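Local coordinates for general secretion pathway protein D (Pseudomonas aeruginosa, PDB 4E9J), which forms the outer-membrane channel through which the type II secretion system exports proteins, this chain being its periplasmic N0-N1-N2 portion, at residues I118-S123 against S147-I152; Y178-L183 against T218-I223. All blocks are in the same frame, centred on the assembly; numbering follows the deposited sequence.

From the N terminus the chain first builds the N0 domain and then reaches N1, where interaction 1 pairs residues 118-123 with 147-152 and closes a loop that holds helix 125-132 and strand 141-145. After helix 157-171 the chain passes into N2. There interaction 2 joins residues 178-183 to 218-223, closing a second loop around helix 188-201 and strand 211-215. The two closures follow one another in series, neither nesting nor crossing, and their centres lie about 25 Å apart. Each ties the first strand of its domain to the third. Helix 125-132, inside the first loop, packs on both contacts and so links N1 to N2.

Interaction 1. Residues I118-S123 against S147-I152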
loop_
_atom_site.group_PDB
_atom_site.type_symbol
_atom_site.label_atom_id
_atom_site.label_comp_id
_atom_site.label_asym_id
_atom_site.label_seq_id
_atom_site.Cartn_x
_atom_site.Cartn_y
_atom_site.Cartn_z
ATOM N N ILE A 118 15.999 6.539 -5.767
ATOM C CA ILE A 118 17.084 5.722 -5.212
ATOM C C ILE A 118 17.158 4.480 -6.060
ATOM O O ILE A 118 16.218 3.701 -6.055
ATOM C CB ILE A 118 16.829 5.366 -3.713
ATOM C CG1 ILE A 118 16.699 6.653 -2.865
ATOM C CG2 ILE A 118 17.971 4.512 -3.154
ATOM C CD1 ILE A 118 16.432 6.438 -1.350
ATOM N N GLN A 119 18.232 4.286 -6.816
ATOM C CA GLN A 119 18.353 3.074 -7.609
ATOM C C GLN A 119 18.852 1.965 -6.676
ATOM O O GLN A 119 19.619 2.235 -5.760
ATOM C CB GLN A 119 19.323 3.277 -8.777
ATOM C CG GLN A 119 19.269 2.137 -9.797
ATOM C CD GLN A 119 19.452 2.650 -11.196
ATOM O OE1 GLN A 119 20.575 2.805 -11.669
ATOM N NE2 GLN A 119 18.360 2.979 -11.867
ATOM N N VAL A 120 18.311 0.760 -6.838
ATOM C CA VAL A 120 18.672 -0.439 -6.056
ATOM C C VAL A 120 19.443 -1.340 -7.016
ATOM O O VAL A 120 19.006 -1.561 -8.137
ATOM C CB VAL A 120 17.407 -1.112 -5.473
ATOM C CG1 VAL A 120 17.752 -2.379 -4.702
ATOM C CG2 VAL A 120 16.660 -0.127 -4.566
ATOM N N GLN A 121 20.591 -1.841 -6.582
ATOM C CA GLN A 121 21.484 -2.633 -7.421
ATOM C C GLN A 121 21.183 -4.122 -7.547
ATOM O O GLN A 121 21.082 -4.611 -8.665
ATOM C CB GLN A 121 22.935 -2.456 -6.911
ATOM N N GLN A 122 21.178 -4.866 -6.419
ATOM C CA GLN A 122 21.095 -6.331 -6.388
ATOM C C GLN A 122 19.722 -6.920 -6.187
ATOM O O GLN A 122 19.447 -7.983 -6.734
ATOM C CB GLN A 122 21.990 -6.879 -5.266
ATOM C CG GLN A 122 23.459 -6.533 -5.387
ATOM C CD GLN A 122 24.223 -6.999 -4.173
ATOM O OE1 GLN A 122 24.806 -6.202 -3.427
ATOM N NE2 GLN A 122 24.250 -8.297 -3.943
ATOM N N SER A 123 18.868 -6.282 -5.377
ATOM C CA SER A 123 17.561 -6.842 -5.066
ATOM C C SER A 123 16.424 -6.197 -5.849
ATOM O O SER A 123 16.479 -4.982 -6.122
ATOM C CB SER A 123 17.302 -6.709 -3.577
ATOM O OG SER A 123 18.403 -7.296 -2.910
ATOM N N SER A 147 10.877 -0.488 -13.805
ATOM C CA SER A 147 11.670 -0.484 -15.038
ATOM C C SER A 147 13.104 0.016 -14.841
ATOM O O SER A 147 13.990 -0.383 -15.601
ATOM C CB SER A 147 10.958 0.298 -16.140
ATOM O OG SER A 147 10.539 1.596 -15.741
ATOM N N ALA A 148 13.344 0.871 -13.825
ATOM C CA ALA A 148 14.679 1.376 -13.491
ATOM C C ALA A 148 15.223 0.701 -12.218
ATOM O O ALA A 148 16.336 1.013 -11.800
ATOM C CB ALA A 148 14.620 2.877 -13.287
ATOM N N ASN A 149 14.445 -0.231 -11.616
ATOM C CA ASN A 149 14.719 -0.887 -10.334
ATOM C C ASN A 149 15.084 0.168 -9.273
ATOM O O ASN A 149 16.098 0.078 -8.562
ATOM C CB ASN A 149 15.761 -2.007 -10.440
ATOM C CG ASN A 149 15.592 -3.011 -9.331
ATOM O OD1 ASN A 149 14.517 -3.585 -9.178
ATOM N ND2 ASN A 149 16.612 -3.274 -8.539
ATOM N N ALA A 150 14.224 1.192 -9.205
ATOM C CA ALA A 150 14.412 2.317 -8.329
ATOM C C ALA A 150 13.185 2.559 -7.472
ATOM O O ALA A 150 12.077 2.116 -7.793
ATOM C CB ALA A 150 14.736 3.564 -9.160
ATOM N N LEU A 151 13.404 3.272 -6.370
ATOM C CA LEU A 151 12.374 3.695 -5.422
ATOM C C LEU A 151 12.292 5.219 -5.502
ATOM O O LEU A 151 13.328 5.848 -5.583
ATOM C CB LEU A 151 12.814 3.355 -3.981
ATOM C CG LEU A 151 12.835 1.899 -3.589
ATOM C CD1 LEU A 151 13.549 1.708 -2.258
ATOM C CD2 LEU A 151 11.430 1.336 -3.510
ATOM N N ILE A 152 11.106 5.795 -5.382
ATOM C CA ILE A 152 10.930 7.240 -5.272
ATOM C C ILE A 152 10.510 7.465 -3.833
ATOM O O ILE A 152 9.488 6.920 -3.439
ATOM C CB ILE A 152 9.882 7.838 -6.209
ATOM C CG1 ILE A 152 10.300 7.706 -7.659
ATOM C CG2 ILE A 152 9.667 9.351 -5.851
ATOM C CD1 ILE A 152 9.162 7.800 -8.621
#
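Asn149 ND2 is shared between two carbonyl oxygens of the facing segment, donating to Val120 O at 3.0 Å and to Ser123 O at 3.0 Å. CG stands anti to the backbone N (chi1 -155°), and ND2 reaches the carbonyls of Val120 and Ser123. Ser123 O lies in the plane of the amide, and its bond is nearly straight (168° at the hydrogen); Val120 O is tilted from that plane. At both carbonyls the nitrogen sits above the carbonyl plane. The other end of the amide is held as well, since OD1 accepts from the backbone N of Val125, at the start of helix 125-132, so three bonds fix the rotation of the group. The backbone of Asn149 adds a fourth link, as Val120 N reaches Asn149 O at 2.9 Å. The side chains of Val120 and Asn149 slant across one another, with Val120 CB 3.8 Å from Asn149 ND2.

Beyond this point the strands pair regularly. Ile118 and Leu151 form an antiparallel hydrogen-bonded pair, exchanging bonds through N and O in both directions. Their side chains share one face, with Ile118 CB 4.5 Å from Leu151 CB. Helix 157-171 covers this face through Ile167, which touches both residues, while Ile129 and Ile132 of helix 125-132 add to the cover on Leu151. On the other face Gln119 lies beside Ala150, and its NE2 bends back to Ala148 O in a weak bond, well off straight at 121°.

Asn149 takes the left-handed backbone conformation and faces Val145 together with Ala150: a G1 beta bulge where strand 150-155 begins in the N1 domain.

Interaction 2. Residues Y178-L183 against T218-I223; sequences YSVINL and TNRLII
The Tyr178 ring has Val180 CG2 at its edge, in the ring plane, and Ile222 CG2 set obliquely to it, 3.9 Å from Tyr178 CD2. Tyr178 and Ile222 run side by side, pointing the same way. The Arg220 guanidinium likewise meets Val180 CG1 obliquely, 3.8 Å from Arg220 NH2. Arg220 CG occupies the crowded position between the backbone N and the carbonyl carbon (chi1 74°), and the chain then runs extended to NE, which forms a salt bridge with Asp215. The Asn182 amide lies alongside, its plane turned 40° from the guanidinium; a water donates to Asn182 OD1 at 2.7 Å and accepts from Arg220 NH2, bridging the two.

On the face of Ile181 and Leu221, Ile181 CD1 approaches Ile223 CG1; Leu183, just past the strand, crosses Leu221 obliquely, with Leu183 CD1 4.0 Å from Leu221 CG. In the backbone, Ser179 with Ile223 and Ile181 with Leu221 form antiparallel hydrogen-bonded pairs. Leu183 N continues the pairing to Asn219 O at 3.0 Å. Asn219 ND2 returns a more bent bond to Leu183 O (136° at the hydrogen) and also donates to Gly186 O, while OD1 accepts from Val188 N. Asn219 and Arg220 together face Asp215 in a G1 beta bulge.

Strand 178-182 lies at the border of the three-stranded N2 sheet within the chain, and pairs antiparallel with a strand of the second subunit, whose Tyr178 OH accepts from Arg220 NH2. Helices 227-240 and 188-201 pack on the face of Ile181 and Leu221, whereas Tyr178 and Ile222 meet helix 125-132 of the preceding domain.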
loop_
_atom_site.group_PDB
_atom_site.type_symbol
_atom_site.label_atom_id
_atom_site.label_comp_id
_atom_site.label_asym_id
_atom_site.label_seq_id
_atom_site.Cartn_x
_atom_site.Cartn_y
_atom_site.Cartn_z
ATOM N N TYR A 178 10.220 -12.365 5.598
ATOM C CA TYR A 178 10.162 -11.788 6.934
ATOM C C TYR A 178 8.987 -12.302 7.721
ATOM O O TYR A 178 8.084 -12.886 7.119
ATOM C CB TYR A 178 10.112 -10.248 6.824
ATOM C CG TYR A 178 8.935 -9.696 6.040
ATOM C CD1 TYR A 178 9.023 -9.491 4.681
ATOM C CD2 TYR A 178 7.763 -9.315 6.677
ATOM C CE1 TYR A 178 7.991 -8.896 3.967
ATOM C CE2 TYR A 178 6.710 -8.737 5.969
ATOM C CZ TYR A 178 6.851 -8.484 4.618
ATOM O OH TYR A 178 5.858 -7.908 3.866
ATOM N N SER A 179 9.070 -12.180 9.084
ATOM C CA SER A 179 7.999 -12.472 10.039
ATOM C C SER A 179 7.626 -11.184 10.759
ATOM O O SER A 179 8.496 -10.354 11.032
ATOM C CB SER A 179 8.408 -13.521 11.060
ATOM O OG SER A 179 8.411 -14.776 10.417
ATOM N N VAL A 180 6.341 -11.019 11.041
ATOM C CA VAL A 180 5.794 -9.862 11.737
ATOM C C VAL A 180 5.211 -10.276 13.094
ATOM O O VAL A 180 4.445 -11.239 13.161
ATOM C CB VAL A 180 4.740 -9.191 10.851
ATOM C CG1 VAL A 180 4.001 -8.107 11.617
ATOM C CG2 VAL A 180 5.381 -8.651 9.582
ATOM N N ILE A 181 5.585 -9.532 14.167
ATOM C CA ILE A 181 5.093 -9.739 15.532
ATOM C C ILE A 181 4.471 -8.462 16.039
ATOM O O ILE A 181 5.179 -7.479 16.210
ATOM C CB ILE A 181 6.178 -10.195 16.498
ATOM C CG1 ILE A 181 6.839 -11.452 16.013
ATOM C CG2 ILE A 181 5.590 -10.399 17.930
ATOM C CD1 ILE A 181 8.082 -11.737 16.735
ATOM N N ASN A 182 3.180 -8.494 16.329
ATOM C CA ASN A 182 2.424 -7.369 16.871
ATOM C C ASN A 182 2.570 -7.465 18.372
ATOM O O ASN A 182 2.054 -8.384 18.958
ATOM C CB ASN A 182 0.961 -7.491 16.489
ATOM C CG ASN A 182 0.781 -7.475 15.010
ATOM O OD1 ASN A 182 0.798 -6.433 14.399
ATOM N ND2 ASN A 182 0.672 -8.633 14.393
ATOM N N LEU A 183 3.312 -6.574 18.996
ATOM C CA LEU A 183 3.555 -6.658 20.437
ATOM C C LEU A 183 2.336 -6.201 21.226
ATOM O O LEU A 183 1.909 -5.067 21.067
ATOM C CB LEU A 183 4.786 -5.823 20.815
ATOM C CG LEU A 183 6.085 -6.154 20.107
ATOM C CD1 LEU A 183 7.043 -5.021 20.241
ATOM C CD2 LEU A 183 6.692 -7.434 20.624
ATOM N N THR A 218 2.529 0.818 14.430
ATOM C CA THR A 218 1.606 -0.254 14.826
ATOM C C THR A 218 2.164 -1.133 15.943
ATOM O O THR A 218 1.571 -2.162 16.273
ATOM C CB THR A 218 1.190 -1.039 13.587
ATOM O OG1 THR A 218 2.370 -1.504 12.926
ATOM C CG2 THR A 218 0.353 -0.200 12.624
ATOM N N ASN A 219 3.247 -0.682 16.596
ATOM C CA ASN A 219 3.865 -1.377 17.708
ATOM C C ASN A 219 4.167 -2.830 17.350
ATOM O O ASN A 219 3.767 -3.760 18.072
ATOM C CB ASN A 219 3.007 -1.277 18.989
ATOM C CG ASN A 219 3.835 -1.521 20.234
ATOM O OD1 ASN A 219 4.876 -0.931 20.398
ATOM N ND2 ASN A 219 3.441 -2.406 21.128
ATOM N N ARG A 220 4.859 -3.017 16.230
ATOM C CA ARG A 220 5.211 -4.357 15.750
ATOM C C ARG A 220 6.670 -4.458 15.281
ATOM O O ARG A 220 7.290 -3.457 14.900
ATOM C CB ARG A 220 4.243 -4.759 14.639
ATOM C CG ARG A 220 4.482 -4.072 13.349
ATOM C CD ARG A 220 3.455 -4.428 12.294
ATOM N NE ARG A 220 3.867 -3.869 11.007
ATOM C CZ ARG A 220 3.435 -4.259 9.811
ATOM N NH1 ARG A 220 3.922 -3.700 8.711
ATOM N NH2 ARG A 220 2.530 -5.226 9.705
ATOM N N LEU A 221 7.205 -5.684 15.300
ATOM C CA LEU A 221 8.557 -5.985 14.866
ATOM C C LEU A 221 8.501 -6.719 13.557
ATOM O O LEU A 221 7.669 -7.613 13.382
ATOM C CB LEU A 221 9.257 -6.920 15.867
ATOM C CG LEU A 221 9.393 -6.419 17.287
ATOM C CD1 LEU A 221 10.006 -7.493 18.162
ATOM C CD2 LEU A 221 10.202 -5.145 17.338
ATOM N N ILE A 222 9.441 -6.410 12.675
ATOM C CA ILE A 222 9.621 -7.125 11.404
ATOM C C ILE A 222 10.958 -7.832 11.542
ATOM O O ILE A 222 11.948 -7.170 11.803
ATOM C CB ILE A 222 9.588 -6.181 10.222
ATOM C CG1 ILE A 222 8.213 -5.511 10.114
ATOM C CG2 ILE A 222 9.943 -6.917 8.933
ATOM C CD1 ILE A 222 8.234 -4.219 9.277
ATOM N N ILE A 223 10.958 -9.162 11.496
ATOM C CA ILE A 223 12.154 -9.970 11.678
ATOM C C ILE A 223 12.584 -10.544 10.330
ATOM O O ILE A 223 11.786 -11.191 9.650
ATOM C CB ILE A 223 11.877 -11.108 12.678
ATOM C CG1 ILE A 223 11.179 -10.607 13.975
ATOM C CG2 ILE A 223 13.186 -11.907 12.979
ATOM C CD1 ILE A 223 11.915 -9.452 14.709
HETATM O O HOH W 1 0.697 -6.128 11.756
#